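Local atomic coordinates of putative phthiocerol dimycocerosate transporter LppX (Mycobacterium tuberculosis, PDB entry 2BYO), a protein that probably helps move phthiocerol dimycocerosate lipids from the cell membrane to the outer membrane, with a hydrophobic cavity large enough for one such molecule. Residues His180-Ser185 against Ser198-Pro203; Gln30-Thr35 against Gly120-Leu125; Val83-Gln88 against Ile92-Phe97. All blocks are in the same frame, centred on the assembly; numbering follows the deposited sequence.

Overall arrangement
LppX is a U-shaped beta half-barrel built from one antiparallel sheet, with helices over its lipid-filled cavity. Contact 3, the hairpin 83-88/91-96, lies near one end of the sheet; contact 1 uses strand 181-187, beyond the sheet's middle, their centres about 22 Å apart. Contact 2 joins helix 22-36 to the loop 120-125 and touches contact 1 through Leu-181; these centres are about 13 Å apart. Along the chain, contact 3 falls between the two segments of contact 2, and contact 1 comes last. Contacts 1 and 2 share the docosahexaenoic acid pocket, contacts 1 and 3 meet one linolenic acid, and contacts 2 and 3 border the lipid-bearing cavity from opposite sides of the chain's centre.

Contact 1. Residues His180-Ser185 against Ser198-Pro203; sequences HLVRAS and SKWNEP. With LNL (alpha-linolenic acid), chain K.
His-180 lies flat on the indole of Trp-200, and this face-to-face stack carries nearly all of the contact. The imidazole is centred over the five-membered ring, with centroids 3.6 Å apart and planes only 4° from parallel. Trp-200 CD2 lies over the centre of one imidazole face, and His-180 ND1 is 3.5 Å from that atom. The first torsions (-75° for His-180, -59° for Trp-200) turn both rings into the space between the segments, and rotation about CB-CG matches their planes. His-180 NE2 is a zinc ligand, so metal and indole together would restrain the imidazole's rotation; a histidine can do both jobs because its face stacks while a ring nitrogen coordinates. The other indole face rests on Ser-198, whose CA is 3.7 Å above the plane toward the rim, and Trp-200 NE1 is hydrogen-bonded to Gln-197 OE1.

Packing is thinner at the indole edge, where Trp-200 CZ2 is 4.3 Å from Val-182 CG2. No hydrogen bond links the two segments. Trp-200 itself is the second residue of a type II turn from Lys-199 to Glu-202, whose outer side, with Lys-199 and Asn-201 exposed, is the looser part. Asn-201 suits its third position: asparagine readily adopts the left-handed backbone found there, and its OD1 accepts from Thr-39 N, tying the turn to the chain entering strand 40-49. Lys-199 NZ and Glu-202 OE1 make a weakly hydrogen-bonded salt bridge of 3.2 Å on that outer side.

Farther along 180-185, the backbone of Ala-184 and Ser-185 borders a linolenic acid tail. Strand 181-187 runs between 167-174 and 191-198, with a classic beta bulge at Val-182 and Arg-183 opposite Trp-172; Trp-200 packs on Val-41 of strand 40-49, and Leu-181 reaches helix 22-36 through Ser-31 and Thr-35.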
loop_
_atom_site.group_PDB
_atom_site.type_symbol
_atom_site.label_atom_id
_atom_site.label_comp_id
_atom_site.label_asym_id
_atom_site.label_seq_id
_atom_site.Cartn_x
_atom_site.Cartn_y
_atom_site.Cartn_z
ATOM N N HIS A 180 8.318 10.413 5.195
ATOM C CA HIS A 180 7.018 9.824 4.868
ATOM C C HIS A 180 7.167 8.971 3.623
ATOM O O HIS A 180 7.868 9.357 2.688
ATOM C CB HIS A 180 5.957 10.885 4.581
ATOM C CG HIS A 180 5.445 11.582 5.799
ATOM N ND1 HIS A 180 5.125 12.927 5.802
ATOM C CD2 HIS A 180 5.186 11.125 7.044
ATOM C CE1 HIS A 180 4.692 13.264 7.004
ATOM N NE2 HIS A 180 4.713 12.191 7.775
ATOM N N LEU A 181 6.515 7.818 3.622
ATOM C CA LEU A 181 6.441 7.002 2.422
ATOM C C LEU A 181 5.320 7.580 1.559
ATOM O O LEU A 181 4.161 7.146 1.652
ATOM C CB LEU A 181 6.182 5.535 2.787
ATOM C CG LEU A 181 6.201 4.546 1.612
ATOM C CD1 LEU A 181 7.541 4.557 0.859
ATOM C CD2 LEU A 181 5.911 3.130 2.125
ATOM N N VAL A 182 5.655 8.582 0.750
ATOM C CA VAL A 182 4.640 9.322 -0.017
ATOM C C VAL A 182 3.976 8.387 -1.036
ATOM O O VAL A 182 2.750 8.389 -1.207
ATOM C CB VAL A 182 5.249 10.561 -0.721
ATOM C CG1 VAL A 182 4.190 11.305 -1.538
ATOM C CG2 VAL A 182 5.874 11.494 0.296
ATOM N N ARG A 183 4.790 7.558 -1.678
ATOM C CA ARG A 183 4.287 6.615 -2.646
ATOM C C ARG A 183 5.123 5.332 -2.685
ATOM O O ARG A 183 6.338 5.329 -2.409
ATOM C CB ARG A 183 4.228 7.290 -4.026
ATOM C CG ARG A 183 3.655 6.454 -5.174
ATOM C CD ARG A 183 3.428 7.319 -6.415
ATOM N NE ARG A 183 2.291 8.221 -6.226
ATOM C CZ ARG A 183 1.955 9.198 -7.061
ATOM N NH1 ARG A 183 2.678 9.443 -8.146
ATOM N NH2 ARG A 183 0.889 9.948 -6.801
ATOM N N ALA A 184 4.440 4.242 -3.021
ATOM C CA ALA A 184 5.065 2.954 -3.259
ATOM C C ALA A 184 4.314 2.274 -4.384
ATOM O O ALA A 184 3.089 2.326 -4.440
ATOM C CB ALA A 184 5.018 2.115 -2.002
ATOM N N SER A 185 5.040 1.642 -5.289
ATOM C CA SER A 185 4.395 0.943 -6.374
ATOM C C SER A 185 5.166 -0.314 -6.781
ATOM O O SER A 185 6.368 -0.432 -6.540
ATOM C CB SER A 185 4.172 1.878 -7.571
ATOM O OG SER A 185 5.353 2.077 -8.305
ATOM N N SER A 198 -1.099 10.327 2.308
ATOM C CA SER A 198 -1.236 11.750 2.619
ATOM C C SER A 198 -1.956 11.891 3.950
ATOM O O SER A 198 -2.367 10.898 4.554
ATOM C CB SER A 198 -2.015 12.465 1.510
ATOM O OG SER A 198 -3.294 11.872 1.334
ATOM N N LYS A 199 -2.117 13.128 4.403
ATOM C CA LYS A 199 -2.924 13.441 5.600
ATOM C C LYS A 199 -2.427 12.732 6.857
ATOM O O LYS A 199 -3.199 12.370 7.742
ATOM C CB LYS A 199 -4.414 13.151 5.353
ATOM C CG LYS A 199 -4.960 13.837 4.078
ATOM C CD LYS A 199 -6.472 13.797 4.008
ATOM C CE LYS A 199 -7.133 14.886 4.834
ATOM N NZ LYS A 199 -7.065 16.228 4.189
ATOM N N TRP A 200 -1.114 12.562 6.927
ATOM C CA TRP A 200 -0.475 11.870 8.038
ATOM C C TRP A 200 -0.891 12.507 9.346
ATOM O O TRP A 200 -0.722 13.711 9.524
ATOM C CB TRP A 200 1.048 11.937 7.896
ATOM C CG TRP A 200 1.546 11.325 6.599
ATOM C CD1 TRP A 200 1.835 10.006 6.369
ATOM C CD2 TRP A 200 1.810 12.016 5.362
ATOM N NE1 TRP A 200 2.271 9.834 5.065
ATOM C CE2 TRP A 200 2.267 11.047 4.429
ATOM C CE3 TRP A 200 1.717 13.360 4.957
ATOM C CZ2 TRP A 200 2.614 11.375 3.115
ATOM C CZ3 TRP A 200 2.070 13.689 3.649
ATOM C CH2 TRP A 200 2.512 12.694 2.742
ATOM N N ASN A 201 -1.451 11.692 10.241
ATOM C CA ASN A 201 -1.847 12.114 11.568
ATOM C C ASN A 201 -2.915 13.216 11.610
ATOM O O ASN A 201 -3.111 13.867 12.638
ATOM C CB ASN A 201 -0.611 12.470 12.403
ATOM C CG ASN A 201 0.260 11.257 12.698
ATOM O OD1 ASN A 201 -0.237 10.140 12.811
ATOM N ND2 ASN A 201 1.557 11.476 12.844
ATOM N N GLU A 202 -3.634 13.399 10.504
ATOM C CA GLU A 202 -4.821 14.249 10.505
ATOM C C GLU A 202 -5.992 13.365 10.933
ATOM O O GLU A 202 -6.094 12.221 10.496
ATOM C CB GLU A 202 -5.048 14.883 9.130
ATOM C CG GLU A 202 -3.896 15.822 8.725
ATOM C CD GLU A 202 -4.028 16.418 7.327
ATOM O OE1 GLU A 202 -5.150 16.513 6.795
ATOM O OE2 GLU A 202 -2.990 16.790 6.748
ATOM N N PRO A 203 -6.863 13.877 11.805
ATOM C CA PRO A 203 -7.880 13.023 12.405
ATOM C C PRO A 203 -8.873 12.452 11.389
ATOM O O PRO A 203 -9.128 13.058 10.360
ATOM C CB PRO A 203 -8.562 13.943 13.435
ATOM C CG PRO A 203 -8.231 15.319 13.028
ATOM C CD PRO A 203 -6.942 15.265 12.284
HETATM O O1 LNL K . -5.995 -4.426 4.655
HETATM C C1 LNL K . -6.707 -3.404 4.500
HETATM O O2 LNL K . -7.393 -3.226 3.467
HETATM C C2 LNL K . -6.758 -2.365 5.606
HETATM C C3 LNL K . -5.810 -1.201 5.344
HETATM C C4 LNL K . -6.389 -0.178 4.360
HETATM C C5 LNL K . -5.710 -0.128 2.982
HETATM C C6 LNL K . -4.171 -0.129 3.018
HETATM C C7 LNL K . -3.590 -0.660 1.706
HETATM C C8 LNL K . -3.388 -2.180 1.702
HETATM C C9 LNL K . -2.176 -2.602 0.867
HETATM C C10 LNL K . -2.539 -3.302 -0.441
HETATM C C11 LNL K . -2.480 -2.309 -1.585
HETATM C C12 LNL K . -1.337 -1.884 -2.143
HETATM C C13 LNL K . 0.041 -2.353 -1.714
HETATM C C14 LNL K . 1.119 -1.345 -2.112
HETATM C C15 LNL K . 1.741 -1.608 -3.484
HETATM C C16 LNL K . 3.233 -1.272 -3.501
HETATM C C17 LNL K . 4.075 -2.336 -2.790
HETATM C C18 LNL K . 5.567 -2.097 -2.919
#

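Contact 2. Residues Gln30-Thr35 against Gly120-Leu125. With HXA (docosa-4,7,10,13,16,19-hexaenoic acid), chain I.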
loop_
_atom_site.group_PDB
_atom_site.type_symbol
_atom_site.label_atom_id
_atom_site.label_comp_id
_atom_site.label_asym_id
_atom_site.label_seq_id
_atom_site.Cartn_x
_atom_site.Cartn_y
_atom_site.Cartn_z
ATOM N N GLN A 30 13.874 3.962 7.326
ATOM C CA GLN A 30 13.381 5.213 7.898
ATOM C C GLN A 30 11.921 5.500 7.497
ATOM O O GLN A 30 11.136 5.933 8.342
ATOM C CB GLN A 30 14.269 6.389 7.505
ATOM C CG GLN A 30 15.650 6.385 8.139
ATOM C CD GLN A 30 15.698 7.004 9.540
ATOM O OE1 GLN A 30 14.728 7.589 10.015
ATOM N NE2 GLN A 30 16.842 6.880 10.196
ATOM N N SER A 31 11.553 5.273 6.228
ATOM C CA SER A 31 10.166 5.532 5.802
ATOM C C SER A 31 9.201 4.500 6.346
ATOM O O SER A 31 8.065 4.836 6.662
ATOM C CB SER A 31 9.999 5.639 4.274
ATOM O OG SER A 31 10.143 4.382 3.640
ATOM N N LEU A 32 9.645 3.250 6.453
ATOM C CA LEU A 32 8.800 2.186 7.000
ATOM C C LEU A 32 8.561 2.401 8.490
ATOM O O LEU A 32 7.452 2.195 8.973
ATOM C CB LEU A 32 9.414 0.807 6.741
ATOM C CG LEU A 32 9.514 0.360 5.274
ATOM C CD1 LEU A 32 10.041 -1.056 5.190
ATOM C CD2 LEU A 32 8.168 0.455 4.564
ATOM N N ASP A 33 9.589 2.834 9.214
ATOM C CA ASP A 33 9.431 3.194 10.623
ATOM C C ASP A 33 8.503 4.398 10.806
ATOM O O ASP A 33 7.670 4.402 11.706
ATOM C CB ASP A 33 10.782 3.471 11.272
ATOM C CG ASP A 33 11.604 2.210 11.462
ATOM O OD1 ASP A 33 11.031 1.094 11.443
ATOM O OD2 ASP A 33 12.823 2.335 11.642
ATOM N N ALA A 34 8.624 5.401 9.944
ATOM C CA ALA A 34 7.702 6.532 9.993
ATOM C C ALA A 34 6.275 6.042 9.749
ATOM O O ALA A 34 5.357 6.427 10.459
ATOM C CB ALA A 34 8.096 7.597 8.991
ATOM N N THR A 35 6.107 5.150 8.778
ATOM C CA THR A 35 4.802 4.574 8.479
ATOM C C THR A 35 4.226 3.804 9.671
ATOM O O THR A 35 3.041 3.947 10.001
ATOM C CB THR A 35 4.873 3.666 7.227
ATOM O OG1 THR A 35 5.351 4.436 6.120
ATOM C CG2 THR A 35 3.521 3.100 6.879
ATOM N N GLY A 120 5.556 -5.686 10.645
ATOM C CA GLY A 120 4.347 -5.806 9.829
ATOM C C GLY A 120 4.625 -5.520 8.364
ATOM O O GLY A 120 4.666 -6.438 7.541
ATOM N N VAL A 121 4.814 -4.242 8.041
ATOM C CA VAL A 121 5.169 -3.836 6.675
ATOM C C VAL A 121 6.675 -3.950 6.404
ATOM O O VAL A 121 7.113 -3.778 5.259
ATOM C CB VAL A 121 4.648 -2.409 6.309
ATOM C CG1 VAL A 121 3.121 -2.367 6.403
ATOM C CG2 VAL A 121 5.284 -1.315 7.182
ATOM N N THR A 122 7.462 -4.238 7.446
ATOM C CA THR A 122 8.836 -4.716 7.254
ATOM C C THR A 122 8.755 -6.127 6.661
ATOM O O THR A 122 8.748 -7.135 7.376
ATOM C CB THR A 122 9.700 -4.648 8.564
ATOM O OG1 THR A 122 10.350 -3.372 8.635
ATOM C CG2 THR A 122 10.789 -5.739 8.626
ATOM N N GLN A 123 8.631 -6.167 5.334
ATOM C CA GLN A 123 8.866 -7.379 4.562
ATOM C C GLN A 123 10.328 -7.724 4.776
ATOM O O GLN A 123 11.081 -6.883 5.281
ATOM C CB GLN A 123 8.603 -7.123 3.074
ATOM C CG GLN A 123 9.437 -5.983 2.463
ATOM C CD GLN A 123 9.301 -5.912 0.955
ATOM O OE1 GLN A 123 8.230 -5.606 0.428
ATOM N NE2 GLN A 123 10.391 -6.197 0.250
ATOM N N LEU A 124 10.758 -8.924 4.400
ATOM C CA LEU A 124 12.190 -9.194 4.428
ATOM C C LEU A 124 12.838 -8.253 3.407
ATOM O O LEU A 124 12.965 -8.569 2.220
ATOM C CB LEU A 124 12.522 -10.672 4.191
ATOM C CG LEU A 124 12.105 -11.659 5.303
ATOM C CD1 LEU A 124 13.026 -12.886 5.312
ATOM C CD2 LEU A 124 12.079 -11.025 6.705
ATOM N N LEU A 125 13.187 -7.065 3.910
ATOM C CA LEU A 125 13.843 -6.005 3.150
ATOM C C LEU A 125 15.211 -6.448 2.670
ATOM O O LEU A 125 15.678 -5.995 1.635
ATOM C CB LEU A 125 13.993 -4.734 3.999
ATOM C CG LEU A 125 12.970 -3.617 3.810
ATOM C CD1 LEU A 125 13.224 -2.538 4.838
ATOM C CD2 LEU A 125 13.044 -3.038 2.404
HETATM C C1 HXA I . 2.270 -1.734 10.972
HETATM O O1 HXA I . 2.187 -2.426 12.016
HETATM O O2 HXA I . 2.918 -2.097 9.964
HETATM C C2 HXA I . 1.561 -0.395 10.948
HETATM C C3 HXA I . 0.840 -0.161 9.617
HETATM C C4 HXA I . -0.419 0.696 9.803
HETATM C C5 HXA I . -0.313 2.084 9.165
HETATM C C6 HXA I . -1.195 2.234 7.920
HETATM C C7 HXA I . -0.378 2.446 6.653
HETATM C C8 HXA I . -1.095 1.881 5.433
HETATM C C9 HXA I . -0.281 2.122 4.160
HETATM C C10 HXA I . 0.368 0.851 3.605
HETATM C C11 HXA I . 1.813 0.654 4.071
HETATM C C12 HXA I . 2.839 0.958 2.976
HETATM C C13 HXA I . 3.129 -0.252 2.080
HETATM C C14 HXA I . 4.483 -0.912 2.372
HETATM C C15 HXA I . 5.415 -0.869 1.159
HETATM C C16 HXA I . 6.697 -1.649 1.438
HETATM C C17 HXA I . 7.833 -1.246 0.505
HETATM C C18 HXA I . 8.814 -2.408 0.317
HETATM C C19 HXA I . 10.210 -1.947 -0.099
HETATM C C20 HXA I . 10.303 -1.732 -1.606
HETATM C C21 HXA I . 11.714 -1.323 -2.027
HETATM C C22 HXA I . 11.760 -0.593 -3.358
#
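Leu-32 projects from its helix into the bend of segment 120-125. CD1 meets Leu-125 CD1 tip to tip at 3.5 Å and also lies against the carbonyl oxygen of Val-121 and the hydroxyl of Thr-122. CD2 comes within 4.3 Å of Val-121 CG2 and also approaches the chain of the docosahexaenoic acid. A branched leucine fits here because it can grip protein and lipid at once; its chi1 of -66°, with CG beside the backbone N, is comfortable in a helix. Leu-125 is less relaxed: its chi1 of -99° is twisted off a staggered position, while its CD1 goes to Leu-32 and its CD2 to the lipid.

Both methyls of Val-121 lie near carboxylate oxygen O2 of the lipid, CG1 at 3.6 Å, and CG2 also meets Leu-32. The backbone N of Val-121 makes a weak hydrogen bond of 3.4 Å to the same O2, close beside Gly-120. Further down the acyl chain, Gln-123 turns CG between its backbone N and carbonyl carbon (chi1 57°) and then runs extended, so that its amide makes a van der Waals contact with the lipid, OE1 lying 3.3 Å from C18.

Thr-35 reconciles polarity with a buried place: OG1 donates to Ser-31 O at 2.8 Å, while the backbone N of Thr-35 reaches that oxygen from the opposite face of its carbonyl plane. With the hydroxyl turned back onto the helix, CG2 is left to touch lipid C7 at 4.0 Å.

The loop, with inverse gamma turns centred on Thr-122 and Leu-124, lies between helix 106-112 and strand 129-139. It thus closes over one flank of helix 22-36, where Leu-125 also packs on Leu-25, Ile-28 and Arg-29.

Contact 3. Residues Val83-Gln88 against Ile92-Phe97; sequences VPFRVQ and ISVKLF. With OAA (oxaloacetate ion), chain L.
A beta hairpin near one end of the half-barrel sheet pairs strand 83-88 with strand 91-96. Arg-86 and Ser-93 form the hydrogen-bonded pair: Arg-86 N donates to Ser-93 O and Ser-93 N to Arg-86 O, both at 2.9 Å and nearly straight. Lys-95 N extends the ladder to Pro-84 O at 3.0 Å; lacking an N-H, Pro-84 cannot return the reciprocal bond to Lys-95 O.

On the face bearing Phe-85, Val-87, Ile-92 and Val-94, a chi1 of 170° swings the Phe-85 ring alongside Ile-92, with CE1 3.8 Å from Ile-92 CG2. Val-87 CG2 flanks Ile-92 CG1, and both Phe-85 and Val-87 touch a bound linolenic acid.

The other face is more polar. A water accepts from Arg-86 NE and donates to Ser-93 OG, which is also hydrogen-bonded to Asn-102, while Arg-86 makes a cation-pi contact with Trp-100. Pro-84 CB lies against C2 of an oxaloacetate ion, and the extended Lys-95 carries NZ to a long 3.5 Å from its keto oxygen O3.

The hairpin is therefore two-sided: its apolar face suits the lipid cavity, and on the other the positive charge of Lys-95 would probably favour the anion, without a salt bridge.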
loop_
_atom_site.group_PDB
_atom_site.type_symbol
_atom_site.label_atom_id
_atom_site.label_comp_id
_atom_site.label_asym_id
_atom_site.label_seq_id
_atom_site.Cartn_x
_atom_site.Cartn_y
_atom_site.Cartn_z
ATOM N N VAL A 83 -17.978 3.017 -4.685
ATOM C CA VAL A 83 -18.448 1.949 -3.795
ATOM C C VAL A 83 -17.914 2.194 -2.388
ATOM O O VAL A 83 -16.701 2.179 -2.172
ATOM C CB VAL A 83 -17.956 0.573 -4.293
ATOM C CG1 VAL A 83 -18.281 -0.522 -3.293
ATOM C CG2 VAL A 83 -18.554 0.269 -5.650
ATOM N N PRO A 84 -18.805 2.436 -1.417
ATOM C CA PRO A 84 -18.286 2.644 -0.067
ATOM C C PRO A 84 -17.504 1.427 0.443
ATOM O O PRO A 84 -17.879 0.287 0.155
ATOM C CB PRO A 84 -19.549 2.866 0.768
ATOM C CG PRO A 84 -20.618 3.226 -0.220
ATOM C CD PRO A 84 -20.273 2.532 -1.474
ATOM N N PHE A 85 -16.444 1.694 1.203
ATOM C CA PHE A 85 -15.461 0.685 1.609
ATOM C C PHE A 85 -15.178 0.857 3.086
ATOM O O PHE A 85 -15.021 1.977 3.551
ATOM C CB PHE A 85 -14.149 0.870 0.815
ATOM C CG PHE A 85 -12.994 0.031 1.324
ATOM C CD1 PHE A 85 -12.727 -1.218 0.774
ATOM C CD2 PHE A 85 -12.193 0.478 2.358
ATOM C CE1 PHE A 85 -11.679 -2.003 1.242
ATOM C CE2 PHE A 85 -11.129 -0.308 2.839
ATOM C CZ PHE A 85 -10.878 -1.547 2.276
ATOM N N ARG A 86 -15.096 -0.247 3.822
ATOM C CA ARG A 86 -14.678 -0.165 5.226
ATOM C C ARG A 86 -13.892 -1.378 5.701
ATOM O O ARG A 86 -13.998 -2.473 5.150
ATOM C CB ARG A 86 -15.878 0.082 6.160
ATOM C CG ARG A 86 -16.816 -1.088 6.255
ATOM C CD ARG A 86 -18.110 -0.760 6.985
ATOM N NE ARG A 86 -18.901 -1.978 7.159
ATOM C CZ ARG A 86 -20.166 -2.026 7.581
ATOM N NH1 ARG A 86 -20.843 -0.916 7.864
ATOM N NH2 ARG A 86 -20.762 -3.201 7.703
ATOM N N VAL A 87 -13.064 -1.136 6.711
ATOM C CA VAL A 87 -12.481 -2.186 7.523
ATOM C C VAL A 87 -12.951 -1.940 8.960
ATOM O O VAL A 87 -12.657 -0.897 9.550
ATOM C CB VAL A 87 -10.936 -2.189 7.444
ATOM C CG1 VAL A 87 -10.350 -3.168 8.461
ATOM C CG2 VAL A 87 -10.484 -2.546 6.049
ATOM N N GLN A 88 -13.701 -2.896 9.497
ATOM C CA GLN A 88 -14.180 -2.846 10.870
ATOM C C GLN A 88 -13.904 -4.188 11.519
ATOM O O GLN A 88 -14.324 -5.225 11.005
ATOM C CB GLN A 88 -15.683 -2.560 10.902
ATOM C CG GLN A 88 -16.047 -1.143 10.488
ATOM C CD GLN A 88 -17.511 -0.809 10.737
ATOM O OE1 GLN A 88 -18.346 -1.692 10.995
ATOM N NE2 GLN A 88 -17.834 0.481 10.646
ATOM N N ILE A 92 -13.330 -6.852 6.025
ATOM C CA ILE A 92 -13.156 -5.940 4.898
ATOM C C ILE A 92 -14.457 -6.008 4.113
ATOM O O ILE A 92 -14.841 -7.087 3.665
ATOM C CB ILE A 92 -11.983 -6.393 3.999
ATOM C CG1 ILE A 92 -10.663 -6.350 4.787
ATOM C CG2 ILE A 92 -11.888 -5.535 2.743
ATOM C CD1 ILE A 92 -9.522 -7.112 4.115
ATOM N N SER A 93 -15.129 -4.868 3.958
ATOM C CA SER A 93 -16.486 -4.812 3.398
ATOM C C SER A 93 -16.671 -3.688 2.366
ATOM O O SER A 93 -15.969 -2.676 2.401
ATOM C CB SER A 93 -17.495 -4.595 4.521
ATOM O OG SER A 93 -17.453 -5.646 5.477
ATOM N N VAL A 94 -17.627 -3.898 1.457
ATOM C CA VAL A 94 -18.068 -2.896 0.477
ATOM C C VAL A 94 -19.602 -2.840 0.478
ATOM O O VAL A 94 -20.259 -3.817 0.814
ATOM C CB VAL A 94 -17.569 -3.180 -0.972
ATOM C CG1 VAL A 94 -16.069 -3.069 -1.051
ATOM C CG2 VAL A 94 -18.021 -4.546 -1.468
ATOM N N LYS A 95 -20.150 -1.679 0.125
ATOM C CA LYS A 95 -21.592 -1.459 0.088
ATOM C C LYS A 95 -22.059 -1.418 -1.364
ATOM O O LYS A 95 -21.615 -0.579 -2.161
ATOM C CB LYS A 95 -21.961 -0.158 0.800
ATOM C CG LYS A 95 -23.455 0.037 1.062
ATOM C CD LYS A 95 -23.723 1.397 1.700
ATOM C CE LYS A 95 -25.184 1.557 2.052
ATOM N NZ LYS A 95 -25.468 2.886 2.669
ATOM N N LEU A 96 -22.942 -2.348 -1.701
ATOM C CA LEU A 96 -23.572 -2.397 -3.010
ATOM C C LEU A 96 -25.063 -2.177 -2.843
ATOM O O LEU A 96 -25.769 -2.955 -2.182
ATOM C CB LEU A 96 -23.306 -3.726 -3.686
ATOM C CG LEU A 96 -21.840 -4.024 -3.960
ATOM C CD1 LEU A 96 -21.718 -5.463 -4.431
ATOM C CD2 LEU A 96 -21.284 -3.065 -4.988
ATOM N N PHE A 97 -25.530 -1.101 -3.462
ATOM C CA PHE A 97 -26.894 -0.631 -3.304
ATOM C C PHE A 97 -27.100 -0.314 -1.832
ATOM O O PHE A 97 -26.359 0.505 -1.322
ATOM C CB PHE A 97 -27.905 -1.609 -3.920
ATOM C CG PHE A 97 -29.128 -0.927 -4.429
ATOM C CD1 PHE A 97 -29.087 -0.248 -5.630
ATOM C CD2 PHE A 97 -30.290 -0.896 -3.686
ATOM C CE1 PHE A 97 -30.198 0.414 -6.106
ATOM C CE2 PHE A 97 -31.409 -0.229 -4.158
ATOM C CZ PHE A 97 -31.352 0.426 -5.381
HETATM O O1 OAA L . -17.791 4.501 3.702
HETATM O O2 OAA L . -18.765 3.461 5.332
HETATM O O4 OAA L . -21.383 6.970 3.895
HETATM O O5 OAA L . -21.351 6.637 6.055
HETATM O O3 OAA L . -22.543 4.311 4.086
HETATM C C1 OAA L . -18.847 4.118 4.269
HETATM C C2 OAA L . -20.200 4.405 3.644
HETATM C C3 OAA L . -21.314 4.731 4.635
HETATM C C4 OAA L . -21.351 6.193 4.877
HETATM O O HOH W 1 -16.731 -4.356 7.806
#